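Local coordinates for Slr1951 protein (Synechocystis sp., PDB 3HX1) that is of unknown function but, as an FHA-domain protein, probably binds phosphothreonine-containing segments of partner proteins, at residues 49-57 with 69-80; 94-102 with 109-117. All coordinates share one frame; numbering follows the deposited sequence.

Contact 1 (49-57 with 69-80); sequences VSRIHAVLV and RIIDGDEDGQSS
Val55 and Ile71 sit opposite each other as a hydrogen-bonded antiparallel pair, with Val55 N 3.0 Å from Ile71 O and Ile71 N 2.9 Å from Val55 O; Val57 and Arg69 repeat the pattern. This hairpin is the dense part. On the face of Leu56 and Ile70, Leu56 CD2 slants across Ile70 CB at 3.6 Å. Ile70 holds CG1 anti to its backbone N (chi1 175°), which brings CD1 within 4.2 Å of Ala54 CB. Val55 CG2 presses on Ile71 CB at 3.7 Å on the other face, and Val57 CG1 meets Ile71 CD1.

On its other edge strand 54-58 pairs with 31-35, where His53 and Ala54 both face Ile34 in a classic beta bulge. Ser50 and His53 fit the Ser-x-x-His signature of FHA domains, in a loop that in relatives helps frame the phosphothreonine site. The His53 ring is fixed from several sides: its ND1 accepts Ser50 N at 3.2 Å, in the ring plane; NE2 bonds Gly83 O; and Ser80 OG, itself bonded to Asn82 O, lies over one face.

At the turn after Gly73 the contact thins. Ile52 CG2 touches Asp74 CB at 3.4 Å, the side chains at about a right angle, and Asp74 OD1 takes Gln78 N at 2.9 Å from above the carboxylate plane. A water joins Ile52 O to Gln78 O, and the type I turn from Asp74 to Gly77 is the exposed end, with Glu75, Asp76 and Gly77 at the surface of the chain.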
loop_
_atom_site.group_PDB
_atom_site.type_symbol
_atom_site.label_atom_id
_atom_site.label_comp_id
_atom_site.label_asym_id
_atom_site.label_seq_id
_atom_site.Cartn_x
_atom_site.Cartn_y
_atom_site.Cartn_z
ATOM N N VAL A 49 -0.018 -10.267 5.825
ATOM C CA VAL A 49 0.465 -8.902 5.935
ATOM C C VAL A 49 1.035 -8.645 7.321
ATOM O O VAL A 49 0.398 -8.930 8.328
ATOM C CB VAL A 49 -0.666 -7.898 5.677
ATOM C CG1 VAL A 49 -0.205 -6.489 6.041
ATOM C CG2 VAL A 49 -1.076 -7.965 4.223
ATOM N N SER A 50 2.241 -8.105 7.371
ATOM C CA SER A 50 2.873 -7.808 8.651
ATOM C C SER A 50 2.099 -6.709 9.383
ATOM O O SER A 50 1.285 -5.997 8.779
ATOM C CB SER A 50 4.321 -7.353 8.430
ATOM O OG SER A 50 5.081 -8.374 7.811
ATOM N N ARG A 51 2.354 -6.576 10.680
ATOM C CA ARG A 51 1.680 -5.555 11.474
ATOM C C ARG A 51 1.825 -4.212 10.800
ATOM O O ARG A 51 0.855 -3.460 10.704
ATOM C CB ARG A 51 2.240 -5.546 12.894
ATOM C CG ARG A 51 1.763 -6.781 13.637
ATOM C CD ARG A 51 2.288 -6.900 15.044
ATOM N NE ARG A 51 1.631 -8.016 15.710
ATOM C CZ ARG A 51 1.952 -8.468 16.915
ATOM N NH1 ARG A 51 2.936 -7.893 17.596
ATOM N NH2 ARG A 51 1.283 -9.493 17.436
ATOM N N ILE A 52 3.041 -3.931 10.335
ATOM C CA ILE A 52 3.359 -2.705 9.607
ATOM C C ILE A 52 4.174 -3.229 8.431
ATOM O O ILE A 52 5.363 -3.519 8.563
ATOM C CB ILE A 52 4.237 -1.726 10.424
ATOM C CG1 ILE A 52 3.531 -1.309 11.717
ATOM C CG2 ILE A 52 4.547 -0.507 9.572
ATOM C CD1 ILE A 52 2.361 -0.332 11.539
ATOM N N HIS A 53 3.514 -3.352 7.284
ATOM C CA HIS A 53 4.117 -3.903 6.072
ATOM C C HIS A 53 4.898 -2.928 5.194
ATOM O O HIS A 53 5.862 -3.316 4.533
ATOM C CB HIS A 53 3.018 -4.557 5.236
ATOM C CG HIS A 53 3.516 -5.633 4.327
ATOM N ND1 HIS A 53 3.437 -6.973 4.647
ATOM C CD2 HIS A 53 4.092 -5.568 3.098
ATOM C CE1 HIS A 53 3.938 -7.690 3.654
ATOM N NE2 HIS A 53 4.341 -6.862 2.703
ATOM N N ALA A 54 4.485 -1.670 5.163
ATOM C CA ALA A 54 5.179 -0.709 4.333
ATOM C C ALA A 54 4.823 0.722 4.699
ATOM O O ALA A 54 4.103 0.960 5.671
ATOM C CB ALA A 54 4.840 -0.973 2.881
ATOM N N VAL A 55 5.346 1.668 3.921
ATOM C CA VAL A 55 5.059 3.080 4.128
ATOM C C VAL A 55 4.898 3.807 2.795
ATOM O O VAL A 55 5.475 3.417 1.782
ATOM C CB VAL A 55 6.166 3.783 4.938
ATOM C CG1 VAL A 55 6.297 3.140 6.299
ATOM C CG2 VAL A 55 7.481 3.723 4.176
ATOM N N LEU A 56 4.100 4.868 2.819
ATOM C CA LEU A 56 3.829 5.687 1.649
ATOM C C LEU A 56 4.259 7.101 1.972
ATOM O O LEU A 56 3.786 7.690 2.948
ATOM C CB LEU A 56 2.333 5.695 1.333
ATOM C CG LEU A 56 1.712 4.405 0.810
ATOM C CD1 LEU A 56 0.210 4.571 0.747
ATOM C CD2 LEU A 56 2.281 4.083 -0.564
ATOM N N VAL A 57 5.162 7.647 1.167
ATOM C CA VAL A 57 5.621 9.006 1.391
ATOM C C VAL A 57 5.359 9.798 0.118
ATOM O O VAL A 57 5.750 9.379 -0.975
ATOM C CB VAL A 57 7.139 9.051 1.726
ATOM C CG1 VAL A 57 7.483 7.977 2.746
ATOM C CG2 VAL A 57 7.964 8.855 0.472
ATOM N N ARG A 69 5.410 7.367 -3.013
ATOM C CA ARG A 69 6.414 6.338 -3.201
ATOM C C ARG A 69 6.142 5.346 -2.083
ATOM O O ARG A 69 5.825 5.753 -0.960
ATOM C CB ARG A 69 7.812 6.930 -3.048
ATOM C CG ARG A 69 8.899 5.897 -2.815
ATOM C CD ARG A 69 10.296 6.510 -2.890
ATOM N NE ARG A 69 10.646 6.870 -4.261
ATOM C CZ ARG A 69 11.892 7.012 -4.706
ATOM N NH1 ARG A 69 12.920 6.828 -3.888
ATOM N NH2 ARG A 69 12.109 7.329 -5.977
ATOM N N ILE A 70 6.239 4.054 -2.382
ATOM C CA ILE A 70 5.995 3.031 -1.369
ATOM C C ILE A 70 7.290 2.280 -1.069
ATOM O O ILE A 70 7.970 1.812 -1.973
ATOM C CB ILE A 70 4.903 2.015 -1.821
ATOM C CG1 ILE A 70 4.787 0.897 -0.778
ATOM C CG2 ILE A 70 5.244 1.440 -3.202
ATOM C CD1 ILE A 70 3.678 -0.100 -1.025
ATOM N N ILE A 71 7.631 2.180 0.209
ATOM C CA ILE A 71 8.842 1.505 0.622
ATOM C C ILE A 71 8.440 0.292 1.445
ATOM O O ILE A 71 7.503 0.363 2.229
ATOM C CB ILE A 71 9.725 2.447 1.476
ATOM C CG1 ILE A 71 10.138 3.669 0.651
ATOM C CG2 ILE A 71 10.964 1.726 1.960
ATOM C CD1 ILE A 71 9.256 4.869 0.827
ATOM N N ASP A 72 9.137 -0.825 1.259
ATOM C CA ASP A 72 8.829 -2.035 2.004
ATOM C C ASP A 72 9.406 -1.945 3.406
ATOM O O ASP A 72 10.458 -1.338 3.610
ATOM C CB ASP A 72 9.398 -3.267 1.285
ATOM C CG ASP A 72 9.127 -4.565 2.037
ATOM O OD1 ASP A 72 7.944 -4.920 2.250
ATOM O OD2 ASP A 72 10.108 -5.238 2.419
ATOM N N GLY A 73 8.696 -2.543 4.363
ATOM C CA GLY A 73 9.132 -2.551 5.756
ATOM C C GLY A 73 8.486 -1.493 6.632
ATOM O O GLY A 73 7.888 -0.542 6.122
ATOM N N ASP A 74 8.594 -1.653 7.949
ATOM C CA ASP A 74 8.002 -0.672 8.872
ATOM C C ASP A 74 8.861 0.581 8.998
ATOM O O ASP A 74 9.859 0.732 8.286
ATOM C CB ASP A 74 7.746 -1.272 10.267
ATOM C CG ASP A 74 8.960 -1.974 10.848
ATOM O OD1 ASP A 74 10.096 -1.490 10.645
ATOM O OD2 ASP A 74 8.769 -3.009 11.527
ATOM N N GLU A 75 8.466 1.485 9.889
ATOM C CA GLU A 75 9.198 2.737 10.088
ATOM C C GLU A 75 10.633 2.538 10.578
ATOM O O GLU A 75 11.502 3.369 10.324
ATOM C CB GLU A 75 8.436 3.639 11.061
ATOM C CG GLU A 75 7.251 4.374 10.444
ATOM C CD GLU A 75 6.491 5.205 11.466
ATOM O OE1 GLU A 75 5.776 4.608 12.303
ATOM O OE2 GLU A 75 6.616 6.450 11.439
ATOM N N ASP A 76 10.877 1.442 11.288
ATOM C CA ASP A 76 12.219 1.142 11.779
ATOM C C ASP A 76 13.074 0.642 10.625
ATOM O O ASP A 76 14.294 0.523 10.747
ATOM C CB ASP A 76 12.177 0.068 12.869
ATOM C CG ASP A 76 12.527 0.616 14.229
ATOM O OD1 ASP A 76 11.718 1.390 14.783
ATOM O OD2 ASP A 76 13.617 0.284 14.739
ATOM N N GLY A 77 12.422 0.339 9.506
ATOM C CA GLY A 77 13.142 -0.142 8.347
ATOM C C GLY A 77 13.182 -1.647 8.302
ATOM O O GLY A 77 13.915 -2.224 7.496
ATOM N N GLN A 78 12.411 -2.294 9.170
ATOM C CA GLN A 78 12.375 -3.749 9.162
ATOM C C GLN A 78 11.308 -4.221 8.190
ATOM O O GLN A 78 10.141 -3.830 8.279
ATOM C CB GLN A 78 12.092 -4.314 10.554
ATOM C CG GLN A 78 12.031 -5.842 10.574
ATOM C CD GLN A 78 12.508 -6.438 11.889
ATOM O OE1 GLN A 78 12.007 -6.092 12.957
ATOM N NE2 GLN A 78 13.480 -7.342 11.813
ATOM N N SER A 79 11.722 -5.058 7.251
ATOM C CA SER A 79 10.816 -5.575 6.247
ATOM C C SER A 79 10.163 -6.885 6.650
ATOM O O SER A 79 10.523 -7.496 7.652
ATOM C CB SER A 79 11.563 -5.734 4.922
ATOM O OG SER A 79 12.882 -6.209 5.138
ATOM N N SER A 80 9.186 -7.296 5.851
ATOM C CA SER A 80 8.426 -8.523 6.058
ATOM C C SER A 80 9.057 -9.628 5.225
ATOM O O SER A 80 10.108 -9.414 4.618
ATOM C CB SER A 80 6.991 -8.287 5.600
ATOM O OG SER A 80 6.973 -7.439 4.452
HETATM O O HOH W 1 7.789 -4.998 7.958
#

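Contact 2 (94-102 with 109-117); sequences HIIQTGDEI and SVRYEYRRR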
loop_
_atom_site.group_PDB
_atom_site.type_symbol
_atom_site.label_atom_id
_atom_site.label_comp_id
_atom_site.label_asym_id
_atom_site.label_seq_id
_atom_site.Cartn_x
_atom_site.Cartn_y
_atom_site.Cartn_z
ATOM N N HIS A 94 8.921 1.911 -4.801
ATOM C CA HIS A 94 8.363 2.109 -6.126
ATOM C C HIS A 94 7.531 3.380 -6.150
ATOM O O HIS A 94 6.732 3.619 -5.239
ATOM C CB HIS A 94 7.484 0.898 -6.454
ATOM C CG HIS A 94 6.788 0.969 -7.778
ATOM N ND1 HIS A 94 7.389 0.584 -8.961
ATOM C CD2 HIS A 94 5.520 1.318 -8.099
ATOM C CE1 HIS A 94 6.518 0.689 -9.948
ATOM N NE2 HIS A 94 5.374 1.131 -9.452
ATOM N N ILE A 95 7.733 4.205 -7.170
ATOM C CA ILE A 95 6.945 5.424 -7.296
ATOM C C ILE A 95 5.646 4.971 -7.939
ATOM O O ILE A 95 5.603 4.647 -9.131
ATOM C CB ILE A 95 7.651 6.480 -8.171
ATOM C CG1 ILE A 95 8.936 6.938 -7.464
ATOM C CG2 ILE A 95 6.714 7.670 -8.419
ATOM C CD1 ILE A 95 9.600 8.147 -8.094
ATOM N N ILE A 96 4.592 4.932 -7.128
ATOM C CA ILE A 96 3.282 4.471 -7.563
ATOM C C ILE A 96 2.637 5.249 -8.698
ATOM O O ILE A 96 2.325 6.436 -8.570
ATOM C CB ILE A 96 2.307 4.437 -6.387
ATOM C CG1 ILE A 96 2.994 3.813 -5.174
ATOM C CG2 ILE A 96 1.078 3.624 -6.761
ATOM C CD1 ILE A 96 2.123 3.736 -3.945
ATOM N N GLN A 97 2.430 4.541 -9.805
ATOM C CA GLN A 97 1.808 5.086 -11.004
ATOM C C GLN A 97 0.337 4.665 -11.036
ATOM O O GLN A 97 -0.007 3.556 -10.623
ATOM C CB GLN A 97 2.515 4.541 -12.244
ATOM C CG GLN A 97 4.031 4.695 -12.236
ATOM C CD GLN A 97 4.478 6.143 -12.156
ATOM O OE1 GLN A 97 3.911 7.018 -12.815
ATOM N NE2 GLN A 97 5.509 6.401 -11.355
ATOM N N THR A 98 -0.532 5.539 -11.532
ATOM C CA THR A 98 -1.951 5.213 -11.598
ATOM C C THR A 98 -2.179 3.976 -12.457
ATOM O O THR A 98 -1.819 3.944 -13.636
ATOM C CB THR A 98 -2.772 6.389 -12.170
ATOM O OG1 THR A 98 -4.167 6.071 -12.116
ATOM C CG2 THR A 98 -2.382 6.666 -13.608
ATOM N N GLY A 99 -2.770 2.953 -11.853
ATOM C CA GLY A 99 -3.043 1.722 -12.566
ATOM C C GLY A 99 -2.216 0.583 -12.015
ATOM O O GLY A 99 -2.367 -0.563 -12.434
ATOM N N ASP A 100 -1.327 0.899 -11.078
ATOM C CA ASP A 100 -0.471 -0.117 -10.465
ATOM C C ASP A 100 -1.201 -0.977 -9.441
ATOM O O ASP A 100 -2.063 -0.494 -8.706
ATOM C CB ASP A 100 0.732 0.528 -9.768
ATOM C CG ASP A 100 1.783 1.005 -10.739
ATOM O OD1 ASP A 100 1.910 0.382 -11.819
ATOM O OD2 ASP A 100 2.487 1.985 -10.411
ATOM N N GLU A 101 -0.850 -2.256 -9.402
ATOM C CA GLU A 101 -1.439 -3.177 -8.445
ATOM C C GLU A 101 -0.315 -3.773 -7.617
ATOM O O GLU A 101 0.436 -4.619 -8.103
ATOM C CB GLU A 101 -2.173 -4.314 -9.144
ATOM C CG GLU A 101 -2.668 -5.368 -8.162
ATOM C CD GLU A 101 -2.898 -6.721 -8.809
ATOM O OE1 GLU A 101 -1.951 -7.247 -9.438
ATOM O OE2 GLU A 101 -4.020 -7.259 -8.680
ATOM N N ILE A 102 -0.190 -3.332 -6.373
ATOM C CA ILE A 102 0.857 -3.861 -5.522
ATOM C C ILE A 102 0.353 -5.083 -4.769
ATOM O O ILE A 102 -0.356 -4.960 -3.774
ATOM C CB ILE A 102 1.356 -2.821 -4.509
ATOM C CG1 ILE A 102 2.020 -1.649 -5.236
ATOM C CG2 ILE A 102 2.363 -3.460 -3.576
ATOM C CD1 ILE A 102 1.181 -0.406 -5.287
ATOM N N SER A 109 -3.932 -7.050 -1.968
ATOM C CA SER A 109 -3.299 -6.074 -2.847
ATOM C C SER A 109 -3.956 -4.695 -2.849
ATOM O O SER A 109 -5.127 -4.572 -2.504
ATOM C CB SER A 109 -3.400 -6.614 -4.258
ATOM O OG SER A 109 -4.749 -6.498 -4.712
ATOM N N VAL A 110 -3.206 -3.672 -3.268
ATOM C CA VAL A 110 -3.742 -2.320 -3.359
ATOM C C VAL A 110 -3.500 -1.739 -4.745
ATOM O O VAL A 110 -2.380 -1.780 -5.268
ATOM C CB VAL A 110 -3.110 -1.348 -2.322
ATOM C CG1 VAL A 110 -3.363 -1.848 -0.909
ATOM C CG2 VAL A 110 -1.628 -1.177 -2.587
ATOM N N ARG A 111 -4.563 -1.219 -5.348
ATOM C CA ARG A 111 -4.452 -0.605 -6.654
ATOM C C ARG A 111 -4.461 0.886 -6.420
ATOM O O ARG A 111 -5.109 1.367 -5.491
ATOM C CB ARG A 111 -5.630 -0.982 -7.551
ATOM C CG ARG A 111 -5.580 -2.396 -8.096
ATOM C CD ARG A 111 -6.418 -2.522 -9.363
ATOM N NE ARG A 111 -5.965 -1.606 -10.411
ATOM C CZ ARG A 111 -6.663 -0.558 -10.843
ATOM N NH1 ARG A 111 -7.853 -0.290 -10.318
ATOM N NH2 ARG A 111 -6.171 0.224 -11.798
ATOM N N TYR A 112 -3.730 1.616 -7.251
ATOM C CA TYR A 112 -3.685 3.064 -7.131
ATOM C C TYR A 112 -4.329 3.704 -8.343
ATOM O O TYR A 112 -4.268 3.162 -9.448
ATOM C CB TYR A 112 -2.244 3.561 -6.990
ATOM C CG TYR A 112 -2.124 5.069 -7.081
ATOM C CD1 TYR A 112 -1.837 5.684 -8.296
ATOM C CD2 TYR A 112 -2.308 5.884 -5.956
ATOM C CE1 TYR A 112 -1.726 7.067 -8.406
ATOM C CE2 TYR A 112 -2.204 7.280 -6.057
ATOM C CZ TYR A 112 -1.907 7.859 -7.292
ATOM O OH TYR A 112 -1.750 9.221 -7.422
ATOM N N GLU A 113 -4.957 4.854 -8.131
ATOM C CA GLU A 113 -5.609 5.566 -9.221
ATOM C C GLU A 113 -5.587 7.068 -8.997
ATOM O O GLU A 113 -5.746 7.542 -7.875
ATOM C CB GLU A 113 -7.057 5.093 -9.382
ATOM C CG GLU A 113 -7.215 3.853 -10.250
ATOM C CD GLU A 113 -8.662 3.422 -10.389
ATOM O OE1 GLU A 113 -9.519 4.292 -10.645
ATOM O OE2 GLU A 113 -8.942 2.213 -10.255
ATOM N N TYR A 114 -5.358 7.816 -10.068
ATOM C CA TYR A 114 -5.350 9.266 -9.986
ATOM C C TYR A 114 -6.620 9.694 -10.697
ATOM O O TYR A 114 -6.612 10.034 -11.877
ATOM C CB TYR A 114 -4.117 9.840 -10.680
ATOM C CG TYR A 114 -3.862 11.283 -10.308
ATOM C CD1 TYR A 114 -4.056 11.723 -8.996
ATOM C CD2 TYR A 114 -3.427 12.205 -11.255
ATOM C CE1 TYR A 114 -3.831 13.038 -8.642
ATOM C CE2 TYR A 114 -3.194 13.526 -10.908
ATOM C CZ TYR A 114 -3.402 13.934 -9.600
ATOM O OH TYR A 114 -3.219 15.251 -9.256
ATOM N N ARG A 115 -7.713 9.648 -9.945
ATOM C CA ARG A 115 -9.051 9.964 -10.430
ATOM C C ARG A 115 -9.358 11.456 -10.523
ATOM O O ARG A 115 -8.920 12.239 -9.682
ATOM C CB ARG A 115 -10.067 9.283 -9.519
ATOM C CG ARG A 115 -11.457 9.181 -10.067
ATOM C CD ARG A 115 -12.238 8.266 -9.162
ATOM N NE ARG A 115 -11.560 6.979 -9.012
ATOM C CZ ARG A 115 -11.812 6.109 -8.041
ATOM N NH1 ARG A 115 -12.726 6.390 -7.119
ATOM N NH2 ARG A 115 -11.172 4.950 -8.004
ATOM N N ARG A 116 -10.151 11.819 -11.532
ATOM C CA ARG A 116 -10.527 13.201 -11.804
ATOM C C ARG A 116 -11.799 13.711 -11.123
ATOM O O ARG A 116 -11.745 14.707 -10.408
ATOM C CB ARG A 116 -10.633 13.398 -13.320
ATOM C CG ARG A 116 -11.040 14.792 -13.759
ATOM C CD ARG A 116 -10.694 15.051 -15.223
ATOM N NE ARG A 116 -9.250 15.043 -15.454
ATOM C CZ ARG A 116 -8.638 15.752 -16.398
ATOM N NH1 ARG A 116 -9.345 16.533 -17.206
ATOM N NH2 ARG A 116 -7.319 15.686 -16.533
ATOM N N ARG A 117 -12.929 13.045 -11.358
ATOM C CA ARG A 117 -14.236 13.422 -10.783
ATOM C C ARG A 117 -14.814 14.736 -11.320
ATOM O O ARG A 117 -16.055 14.809 -11.471
ATOM C CB ARG A 117 -14.167 13.481 -9.246
ATOM C CG ARG A 117 -13.756 14.823 -8.654
ATOM C CD ARG A 117 -13.072 14.620 -7.311
ATOM N NE ARG A 117 -12.486 15.851 -6.790
ATOM C CZ ARG A 117 -13.041 16.606 -5.848
ATOM N NH1 ARG A 117 -14.204 16.264 -5.310
ATOM N NH2 ARG A 117 -12.429 17.706 -5.443
#
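Glu101 and Arg111 form a non-hydrogen-bonded antiparallel pair and Ile102 and Val110 the hydrogen-bonded one beside it, while a type II turn from Gln97 to Asp100 carries the chain past Tyr112, with Gly99 N on Tyr112 O and Tyr112 N on Asp100 O.

Tyr112 is the centre of the packing. Ile96 CG2 is set close on its CB, 3.3 Å away, and Thr98 CA comes in at the ring edge, 3.3 Å from Tyr112 CD1. With OG1 anti to the backbone N (chi1 -175°), Thr98 reaches across to strand 109-115, where OG1 accepts Tyr114 N at 2.9 Å. Inside the turn Asp100 OD2 is gripped twice, by Gln97 N at 2.6 Å and by His94 NE2 at 3.2 Å, from opposite faces of the carboxylate; these bonds hold the turn against the strand that precedes it. Ile102 CB leans on Val110 CG2.

On the face of Glu101, the Arg111 chain lays CG 4.0 Å from Glu101 CB, bends at chi3 (59°), and gives NH1 to the anti lone pair of Glu113 OE2 at 2.7 Å. Glu113 OE1 also receives Arg115 NH2. Were Arg111 an alanine, Glu113 would probably lose one of its two arginine mates and be freer to turn, and the cover over Gly99 and Glu101 would probably be thinned.

Strand 109-115 lies between strands 101-103 and 11-18 in the antiparallel sheet; Tyr112 OH bonds His12 and the Tyr114 ring stacks on it, while Ile102 packs against Leu84 and Ile86 of strand 84-86.

The chain starts with strand 11-18, the later neighbour of 109-115, and runs through 31-35 before reaching contact 1. That contact closes the loop between strands 54-58 and 68-72, part of which is not modelled. Strands 84-86 and 89-91 follow, and contact 2 then closes the short connection after strand 101-103. The two lie in series, neither nested nor crossing, with centres about 18 Å apart. They meet where strand 93-95 edges the mixed sheet: Ile70 N probably bonds His94 O, and Leu56 and Ile70 pack on Ile96. Segment 94-102 then crosses to the antiparallel sheet, so contact 2 ties together the two sheets of the FHA sandwich.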